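PDB 1L6R: phosphoglycolate phosphatase from Thermoplasma acidophilum, which catalyses the magnesium-dependent removal of phosphate from 2-phosphoglycolate, giving glycolate, and, less efficiently, releases phosphate from inorganic pyrophosphate. Local coordinates for residues G67-I72 against S144-N149; G71-F74 against I80-F83; Y126-A131 against F136-S141. The protein carries 1 engineered substitution. All coordinates share one frame; numbering follows the deposited sequence.

Contact 1: residues G67-I72 against S144-N149; sequences GENGGI and SWHLMN
Asn-69 reaches His-146 and the sulfur of Met-148 with its amide nitrogen ND2. The amide stands nearly upright on the imidazole, with the two planes 89° apart. In both residues CG is anti to the carbonyl carbon, which turns amide and ring toward each other across the gap between the backbones. Asn-69 ND2 sits 3.3 Å from His-146 CG, above one ring face and offset toward the rim. Ser-144 OG lies over the opposite face of the same ring, also off-centre, and donates to Trp-145 O at 2.8 Å. The imidazole is thus held between two polar groups, and its NE2 makes a weak hydrogen bond to Gly-46 O.

Asn-69 ND2 also gives a weak hydrogen bond to Met-148 SD, 3.5 Å long, with 152° at the hydrogen. The Met-148 chain is bent twice, at chi2 and at chi3. The folded chain carries the sulfur to the amide N-H and the methyl to the backbone of the loop. There Met-148 CE lies 3.1 Å from Glu-68 O, a short approach for a methyl group. Met-148 CE also rests 4.0 Å from Asn-69 CB.

The loop has a compact backbone. Glu-68 and Asn-69 both have backbone angles of left-handed helical type. Gly-70 N bonds to Gly-67 O, and Gly-71 N to Glu-68 O. Gly-71 and Ile-72 together face Gly-67 in a classic beta bulge. The carboxylate of Glu-68 turns elsewhere, to Ser-114 OG and the backbone nitrogens of Glu-112 and Ala-113.

The contact joins a loop of the HAD core to the three-stranded cap sheet, beside a bound calcium and near Lys-154, which probably binds the substrate. One weak N-H...S bond and a few close contacts cross it, so core and cap are probably only lightly tied here.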
loop_
_atom_site.group_PDB
_atom_site.type_symbol
_atom_site.label_atom_id
_atom_site.label_comp_id
_atom_site.label_asym_id
_atom_site.label_seq_id
_atom_site.Cartn_x
_atom_site.Cartn_y
_atom_site.Cartn_z
ATOM N N GLY A 67 -15.028 2.914 9.261
ATOM C CA GLY A 67 -15.166 1.667 9.989
ATOM C C GLY A 67 -14.635 0.575 9.070
ATOM O O GLY A 67 -14.184 0.853 7.948
ATOM N N GLU A 68 -14.666 -0.666 9.544
ATOM C CA GLU A 68 -14.233 -1.813 8.758
ATOM C C GLU A 68 -12.905 -1.595 8.048
ATOM O O GLU A 68 -12.735 -1.933 6.874
ATOM C CB GLU A 68 -15.334 -2.211 7.761
ATOM C CG GLU A 68 -16.639 -2.535 8.476
ATOM C CD GLU A 68 -17.719 -3.076 7.558
ATOM O OE1 GLU A 68 -17.460 -4.084 6.875
ATOM O OE2 GLU A 68 -18.838 -2.516 7.539
ATOM N N ASN A 69 -11.956 -1.013 8.785
ATOM C CA ASN A 69 -10.589 -0.792 8.317
ATOM C C ASN A 69 -10.430 0.066 7.076
ATOM O O ASN A 69 -9.410 -0.015 6.385
ATOM C CB ASN A 69 -9.902 -2.152 8.127
ATOM C CG ASN A 69 -9.829 -2.931 9.421
ATOM O OD1 ASN A 69 -9.156 -2.510 10.362
ATOM N ND2 ASN A 69 -10.537 -4.051 9.493
ATOM N N GLY A 70 -11.435 0.901 6.820
ATOM C CA GLY A 70 -11.408 1.794 5.677
ATOM C C GLY A 70 -12.442 1.484 4.612
ATOM O O GLY A 70 -12.603 2.264 3.674
ATOM N N GLY A 71 -13.162 0.376 4.762
ATOM C CA GLY A 71 -14.138 -0.011 3.755
ATOM C C GLY A 71 -15.461 0.724 3.760
ATOM O O GLY A 71 -16.209 0.634 2.788
ATOM N N ILE A 72 -15.766 1.431 4.845
ATOM C CA ILE A 72 -17.025 2.155 4.944
ATOM C C ILE A 72 -16.748 3.464 5.666
ATOM O O ILE A 72 -15.918 3.520 6.581
ATOM C CB ILE A 72 -18.097 1.275 5.652
ATOM C CG1 ILE A 72 -19.458 1.974 5.645
ATOM C CG2 ILE A 72 -17.654 0.918 7.063
ATOM C CD1 ILE A 72 -20.609 1.011 5.880
ATOM N N SER A 144 -11.507 -8.053 17.240
ATOM C CA SER A 144 -11.613 -9.305 16.502
ATOM C C SER A 144 -10.682 -9.376 15.319
ATOM O O SER A 144 -9.921 -8.447 15.036
ATOM C CB SER A 144 -13.043 -9.418 15.943
ATOM O OG SER A 144 -13.233 -8.489 14.862
ATOM N N TRP A 145 -10.770 -10.510 14.629
ATOM C CA TRP A 145 -10.068 -10.681 13.375
ATOM C C TRP A 145 -10.985 -10.032 12.338
ATOM O O TRP A 145 -12.187 -9.815 12.582
ATOM C CB TRP A 145 -9.900 -12.153 13.012
ATOM C CG TRP A 145 -8.869 -12.836 13.819
ATOM C CD1 TRP A 145 -9.017 -13.353 15.074
ATOM C CD2 TRP A 145 -7.511 -13.077 13.436
ATOM N NE1 TRP A 145 -7.830 -13.909 15.493
ATOM C CE2 TRP A 145 -6.891 -13.754 14.511
ATOM C CE3 TRP A 145 -6.757 -12.786 12.290
ATOM C CZ2 TRP A 145 -5.544 -14.150 14.476
ATOM C CZ3 TRP A 145 -5.412 -13.182 12.256
ATOM C CH2 TRP A 145 -4.827 -13.858 13.347
ATOM N N HIS A 146 -10.405 -9.752 11.180
ATOM C CA HIS A 146 -11.109 -9.118 10.087
ATOM C C HIS A 146 -10.760 -9.818 8.802
ATOM O O HIS A 146 -9.588 -10.067 8.537
ATOM C CB HIS A 146 -10.689 -7.655 9.984
ATOM C CG HIS A 146 -11.076 -6.852 11.177
ATOM N ND1 HIS A 146 -10.300 -6.756 12.314
ATOM C CD2 HIS A 146 -12.219 -6.180 11.436
ATOM C CE1 HIS A 146 -10.960 -6.059 13.225
ATOM N NE2 HIS A 146 -12.123 -5.697 12.716
ATOM N N LEU A 147 -11.792 -10.155 8.033
ATOM C CA LEU A 147 -11.637 -10.779 6.723
ATOM C C LEU A 147 -11.979 -9.633 5.778
ATOM O O LEU A 147 -13.140 -9.221 5.659
ATOM C CB LEU A 147 -12.616 -11.937 6.555
ATOM C CG LEU A 147 -12.619 -12.597 5.172
ATOM C CD1 LEU A 147 -11.277 -13.268 4.882
ATOM C CD2 LEU A 147 -13.758 -13.613 5.112
ATOM N N MET A 148 -10.943 -9.129 5.119
ATOM C CA MET A 148 -11.044 -7.977 4.246
ATOM C C MET A 148 -10.764 -8.290 2.795
ATOM O O MET A 148 -10.060 -9.250 2.478
ATOM C CB MET A 148 -10.012 -6.927 4.670
ATOM C CG MET A 148 -9.966 -6.604 6.149
ATOM S SD MET A 148 -11.510 -5.920 6.749
ATOM C CE MET A 148 -11.752 -4.596 5.566
ATOM N N ASN A 149 -11.300 -7.448 1.919
ATOM C CA ASN A 149 -11.025 -7.559 0.497
ATOM C C ASN A 149 -9.605 -6.981 0.343
ATOM O O ASN A 149 -9.233 -6.035 1.053
ATOM C CB ASN A 149 -12.033 -6.713 -0.286
ATOM C CG ASN A 149 -13.431 -7.317 -0.277
ATOM O OD1 ASN A 149 -13.690 -8.308 -0.964
ATOM N ND2 ASN A 149 -14.334 -6.735 0.508
#

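Contact 2: residues G71-F74 against I80-F83; sequences GIMF and IKKF
Met-73 pairs with Lys-81 in the one hydrogen-bonded pair of this antiparallel hairpin. Met-73 N donates to Lys-81 O at 2.8 Å, and Lys-81 N returns a bond to Met-73 O at 2.9 Å. A further bond, Phe-83 N to Gly-71 O, is nearly straight at 173°.

The Met-73 and Lys-81 side chains run side by side and point the same way. Their CE atoms are pressed to 3.3 Å, tighter than usual carbon contact. Met-73 CB also meets the edge of the Phe-83 ring, 3.9 Å from its CE2.

Ile-80 works on the other face of the sheet, between two partners. Its CG1 branch touches Phe-74 CD2 at 3.7 Å. Its CG2, anti to the backbone N (chi1 of CG1 -72°), reaches Ile-72 CD1, also at 3.7 Å. Ile-72 CG1 in turn lies on Lys-82 CB. Replacing Ile-72 by an alanine would probably leave Ile-80 CG2 and Lys-82 CB without their partner and open a gap on this face of the hairpin.

Lys-82 NZ leads off to Glu-112 O. Backbone bonds thus fix the register, and apolar branches and lysine methylenes fasten edge strand 80-82 to strand 72-74.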
loop_
_atom_site.group_PDB
_atom_site.type_symbol
_atom_site.label_atom_id
_atom_site.label_comp_id
_atom_site.label_asym_id
_atom_site.label_seq_id
_atom_site.Cartn_x
_atom_site.Cartn_y
_atom_site.Cartn_z
ATOM N N GLY A 71 -13.162 0.376 4.762
ATOM C CA GLY A 71 -14.138 -0.011 3.755
ATOM C C GLY A 71 -15.461 0.724 3.760
ATOM O O GLY A 71 -16.209 0.634 2.788
ATOM N N ILE A 72 -15.766 1.431 4.845
ATOM C CA ILE A 72 -17.025 2.155 4.944
ATOM C C ILE A 72 -16.748 3.464 5.666
ATOM O O ILE A 72 -15.918 3.520 6.581
ATOM C CB ILE A 72 -18.097 1.275 5.652
ATOM C CG1 ILE A 72 -19.458 1.974 5.645
ATOM C CG2 ILE A 72 -17.654 0.918 7.063
ATOM C CD1 ILE A 72 -20.609 1.011 5.880
ATOM N N MET A 73 -17.442 4.517 5.248
ATOM C CA MET A 73 -17.199 5.852 5.773
ATOM C C MET A 73 -18.450 6.655 6.080
ATOM O O MET A 73 -19.420 6.593 5.337
ATOM C CB MET A 73 -16.367 6.626 4.733
ATOM C CG MET A 73 -15.985 8.062 5.093
ATOM S SD MET A 73 -15.192 8.918 3.684
ATOM C CE MET A 73 -16.616 9.251 2.666
ATOM N N PHE A 74 -18.422 7.391 7.187
ATOM C CA PHE A 74 -19.527 8.282 7.528
ATOM C C PHE A 74 -18.932 9.666 7.260
ATOM O O PHE A 74 -17.952 10.063 7.894
ATOM C CB PHE A 74 -19.938 8.127 8.995
ATOM C CG PHE A 74 -21.057 9.042 9.402
ATOM C CD1 PHE A 74 -20.791 10.346 9.791
ATOM C CD2 PHE A 74 -22.379 8.617 9.342
ATOM C CE1 PHE A 74 -21.825 11.225 10.115
ATOM C CE2 PHE A 74 -23.422 9.489 9.663
ATOM C CZ PHE A 74 -23.143 10.791 10.047
ATOM N N ILE A 80 -23.500 7.769 4.516
ATOM C CA ILE A 80 -22.617 6.625 4.670
ATOM C C ILE A 80 -22.314 6.090 3.284
ATOM O O ILE A 80 -23.225 5.833 2.493
ATOM C CB ILE A 80 -23.280 5.502 5.495
ATOM C CG1 ILE A 80 -23.368 5.926 6.963
ATOM C CG2 ILE A 80 -22.484 4.201 5.355
ATOM C CD1 ILE A 80 -24.213 5.005 7.819
ATOM N N LYS A 81 -21.031 5.922 2.996
ATOM C CA LYS A 81 -20.608 5.396 1.711
ATOM C C LYS A 81 -19.719 4.185 1.955
ATOM O O LYS A 81 -18.812 4.240 2.785
ATOM C CB LYS A 81 -19.837 6.466 0.931
ATOM C CG LYS A 81 -20.688 7.678 0.559
ATOM C CD LYS A 81 -19.973 8.621 -0.398
ATOM C CE LYS A 81 -18.813 9.335 0.268
ATOM N NZ LYS A 81 -18.111 10.253 -0.674
ATOM N N LYS A 82 -19.995 3.075 1.282
ATOM C CA LYS A 82 -19.125 1.919 1.443
ATOM C C LYS A 82 -18.434 1.734 0.105
ATOM O O LYS A 82 -18.990 2.045 -0.958
ATOM C CB LYS A 82 -19.883 0.657 1.863
ATOM C CG LYS A 82 -20.657 -0.029 0.780
ATOM C CD LYS A 82 -21.324 -1.268 1.342
ATOM C CE LYS A 82 -21.837 -2.149 0.223
ATOM N NZ LYS A 82 -22.533 -3.333 0.770
ATOM N N PHE A 83 -17.210 1.231 0.157
ATOM C CA PHE A 83 -16.409 1.079 -1.040
ATOM C C PHE A 83 -16.135 -0.353 -1.445
ATOM O O PHE A 83 -15.550 -0.606 -2.496
ATOM C CB PHE A 83 -15.114 1.864 -0.831
ATOM C CG PHE A 83 -15.352 3.297 -0.439
ATOM C CD1 PHE A 83 -15.797 4.218 -1.382
ATOM C CD2 PHE A 83 -15.195 3.713 0.879
ATOM C CE1 PHE A 83 -16.086 5.533 -1.019
ATOM C CE2 PHE A 83 -15.482 5.031 1.253
ATOM C CZ PHE A 83 -15.929 5.936 0.297
#

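Contact 3: residues Y126-A131 against F136-S141; sequences YVRKEA and FVIFYS
Arg-128 and Ile-138 slant across each other where the helix lies over the strand. Arg-128 runs out extended and bends at chi3 (-77°), which brings its head down on the strand backbone. Arg-128 NH2 donates to Ile-138 O at 3.0 Å, almost straight at 170°. The oxygen lies in the guanidinium plane, but the nitrogen stands above the carbonyl plane. Water 1 accepts from both Arg-128 NE and Ile-138 N and bridges them, so the head is held through NH2 directly and through NE by water.

Ile-138 CD1 sits over one guanidinium face, toward its rim, and also touches Arg-128 CB at 3.8 Å. With chi1 at 67°, Ile-138 sends CG1 and CD1 to Arg-128, while its CG2 meets Ala-131 CB at 4.0 Å. Ala-131 O accepts Phe-136 N at 3.0 Å, fastening the end of this helical segment to the start of the strand.

Strand 136-141 is an edge strand of the antiparallel cap sheet, next to strand 144-149. Ile-138 and Phe-136 also pack on Leu-147 of that neighbour. Helix 124-132 covers the Ile-138 side, and its Val-127 and Glu-130 lean on Met-96 of helix 87-96.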
loop_
_atom_site.group_PDB
_atom_site.type_symbol
_atom_site.label_atom_id
_atom_site.label_comp_id
_atom_site.label_asym_id
_atom_site.label_seq_id
_atom_site.Cartn_x
_atom_site.Cartn_y
_atom_site.Cartn_z
ATOM N N TYR A 126 -4.191 -21.953 8.182
ATOM C CA TYR A 126 -5.009 -22.546 7.133
ATOM C C TYR A 126 -6.026 -21.555 6.569
ATOM O O TYR A 126 -6.171 -21.418 5.349
ATOM C CB TYR A 126 -5.751 -23.767 7.662
ATOM C CG TYR A 126 -6.705 -24.346 6.648
ATOM C CD1 TYR A 126 -6.231 -25.002 5.511
ATOM C CD2 TYR A 126 -8.083 -24.224 6.813
ATOM C CE1 TYR A 126 -7.107 -25.522 4.564
ATOM C CE2 TYR A 126 -8.971 -24.742 5.872
ATOM C CZ TYR A 126 -8.473 -25.389 4.750
ATOM O OH TYR A 126 -9.342 -25.908 3.818
ATOM N N VAL A 127 -6.739 -20.869 7.455
ATOM C CA VAL A 127 -7.737 -19.917 6.999
ATOM C C VAL A 127 -7.108 -18.758 6.232
ATOM O O VAL A 127 -7.688 -18.274 5.256
ATOM C CB VAL A 127 -8.588 -19.405 8.175
ATOM C CG1 VAL A 127 -9.459 -18.246 7.719
ATOM C CG2 VAL A 127 -9.469 -20.537 8.709
ATOM N N ARG A 128 -5.921 -18.316 6.639
ATOM C CA ARG A 128 -5.277 -17.233 5.912
ATOM C C ARG A 128 -4.963 -17.690 4.487
ATOM O O ARG A 128 -5.180 -16.953 3.531
ATOM C CB ARG A 128 -3.991 -16.771 6.612
ATOM C CG ARG A 128 -3.206 -15.757 5.776
ATOM C CD ARG A 128 -2.090 -15.084 6.553
ATOM N NE ARG A 128 -2.601 -14.043 7.443
ATOM C CZ ARG A 128 -2.338 -13.977 8.744
ATOM N NH1 ARG A 128 -1.571 -14.898 9.311
ATOM N NH2 ARG A 128 -2.826 -12.985 9.474
ATOM N N LYS A 129 -4.458 -18.914 4.351
ATOM C CA LYS A 129 -4.136 -19.446 3.032
ATOM C C LYS A 129 -5.395 -19.496 2.171
ATOM O O LYS A 129 -5.387 -19.072 1.016
ATOM C CB LYS A 129 -3.529 -20.848 3.155
ATOM C CG LYS A 129 -2.116 -20.876 3.730
ATOM C CD LYS A 129 -1.587 -22.302 3.801
ATOM C CE LYS A 129 -0.171 -22.348 4.353
ATOM N NZ LYS A 129 0.364 -23.738 4.392
ATOM N N GLU A 130 -6.479 -20.011 2.739
ATOM C CA GLU A 130 -7.742 -20.095 2.012
ATOM C C GLU A 130 -8.265 -18.705 1.658
ATOM O O GLU A 130 -8.742 -18.471 0.546
ATOM C CB GLU A 130 -8.785 -20.840 2.845
ATOM C CG GLU A 130 -8.528 -22.331 2.965
ATOM C CD GLU A 130 -8.392 -22.996 1.608
ATOM O OE1 GLU A 130 -7.276 -22.993 1.048
ATOM O OE2 GLU A 130 -9.409 -23.509 1.095
ATOM N N ALA A 131 -8.158 -17.771 2.596
ATOM C CA ALA A 131 -8.631 -16.415 2.348
ATOM C C ALA A 131 -7.863 -15.737 1.221
ATOM O O ALA A 131 -8.459 -15.137 0.319
ATOM C CB ALA A 131 -8.524 -15.586 3.634
ATOM N N PHE A 136 -8.846 -12.309 -0.488
ATOM C CA PHE A 136 -9.053 -11.642 0.797
ATOM C C PHE A 136 -7.780 -11.708 1.635
ATOM O O PHE A 136 -6.809 -12.369 1.273
ATOM C CB PHE A 136 -10.172 -12.323 1.601
ATOM C CG PHE A 136 -11.448 -12.542 0.831
ATOM C CD1 PHE A 136 -12.030 -11.516 0.106
ATOM C CD2 PHE A 136 -12.079 -13.782 0.856
ATOM C CE1 PHE A 136 -13.225 -11.720 -0.589
ATOM C CE2 PHE A 136 -13.274 -13.992 0.164
ATOM C CZ PHE A 136 -13.843 -12.957 -0.557
ATOM N N VAL A 137 -7.789 -10.994 2.755
ATOM C CA VAL A 137 -6.683 -11.044 3.703
ATOM C C VAL A 137 -7.299 -11.060 5.094
ATOM O O VAL A 137 -8.468 -10.687 5.272
ATOM C CB VAL A 137 -5.717 -9.825 3.603
ATOM C CG1 VAL A 137 -5.064 -9.780 2.221
ATOM C CG2 VAL A 137 -6.460 -8.531 3.882
ATOM N N ILE A 138 -6.537 -11.534 6.075
ATOM C CA ILE A 138 -7.030 -11.534 7.448
ATOM C C ILE A 138 -5.967 -10.967 8.383
ATOM O O ILE A 138 -4.767 -11.118 8.148
ATOM C CB ILE A 138 -7.443 -12.957 7.989
ATOM C CG1 ILE A 138 -6.226 -13.881 8.143
ATOM C CG2 ILE A 138 -8.519 -13.573 7.100
ATOM C CD1 ILE A 138 -6.553 -15.153 8.925
ATOM N N PHE A 139 -6.428 -10.278 9.421
ATOM C CA PHE A 139 -5.551 -9.727 10.451
ATOM C C PHE A 139 -6.431 -9.364 11.627
ATOM O O PHE A 139 -7.658 -9.321 11.515
ATOM C CB PHE A 139 -4.781 -8.486 9.982
ATOM C CG PHE A 139 -5.655 -7.385 9.466
ATOM C CD1 PHE A 139 -5.978 -7.330 8.114
ATOM C CD2 PHE A 139 -6.177 -6.420 10.325
ATOM C CE1 PHE A 139 -6.808 -6.333 7.613
ATOM C CE2 PHE A 139 -7.020 -5.411 9.833
ATOM C CZ PHE A 139 -7.333 -5.371 8.477
ATOM N N TYR A 140 -5.795 -9.111 12.763
ATOM C CA TYR A 140 -6.505 -8.757 13.975
ATOM C C TYR A 140 -6.402 -7.269 14.269
ATOM O O TYR A 140 -5.362 -6.649 14.039
ATOM C CB TYR A 140 -5.932 -9.555 15.164
ATOM C CG TYR A 140 -6.730 -9.415 16.437
ATOM C CD1 TYR A 140 -6.523 -8.339 17.305
ATOM C CD2 TYR A 140 -7.739 -10.328 16.744
ATOM C CE1 TYR A 140 -7.306 -8.177 18.436
ATOM C CE2 TYR A 140 -8.525 -10.173 17.873
ATOM C CZ TYR A 140 -8.303 -9.096 18.711
ATOM O OH TYR A 140 -9.085 -8.934 19.826
ATOM N N SER A 141 -7.502 -6.695 14.748
ATOM C CA SER A 141 -7.503 -5.296 15.153
ATOM C C SER A 141 -8.657 -5.054 16.108
ATOM O O SER A 141 -9.786 -5.465 15.853
ATOM C CB SER A 141 -7.647 -4.353 13.959
ATOM O OG SER A 141 -7.458 -3.013 14.401
HETATM O O HOH W 1 -3.726 -12.323 5.259
#

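Overall arrangement
Contacts 1 and 2 share Gly-71 and Ile-72, so one loop both faces the cap and leads into the core hairpin. Contacts 1 and 3 share the cap sheet: strands 136-141 and 144-149 are neighbours, joined by bonds such as His-146 N to Phe-139 O. Contacts 2 and 3 do not touch; their centres are about 22 Å apart. Contact 1 is buried between the two domains and rests on weak polar contacts beside a metal. Contact 2 is partly exposed at a sheet edge and relies on regular backbone pairing. Contact 3, mostly buried within the cap, combines an arginine-to-carbonyl bond and a water with aliphatic packing.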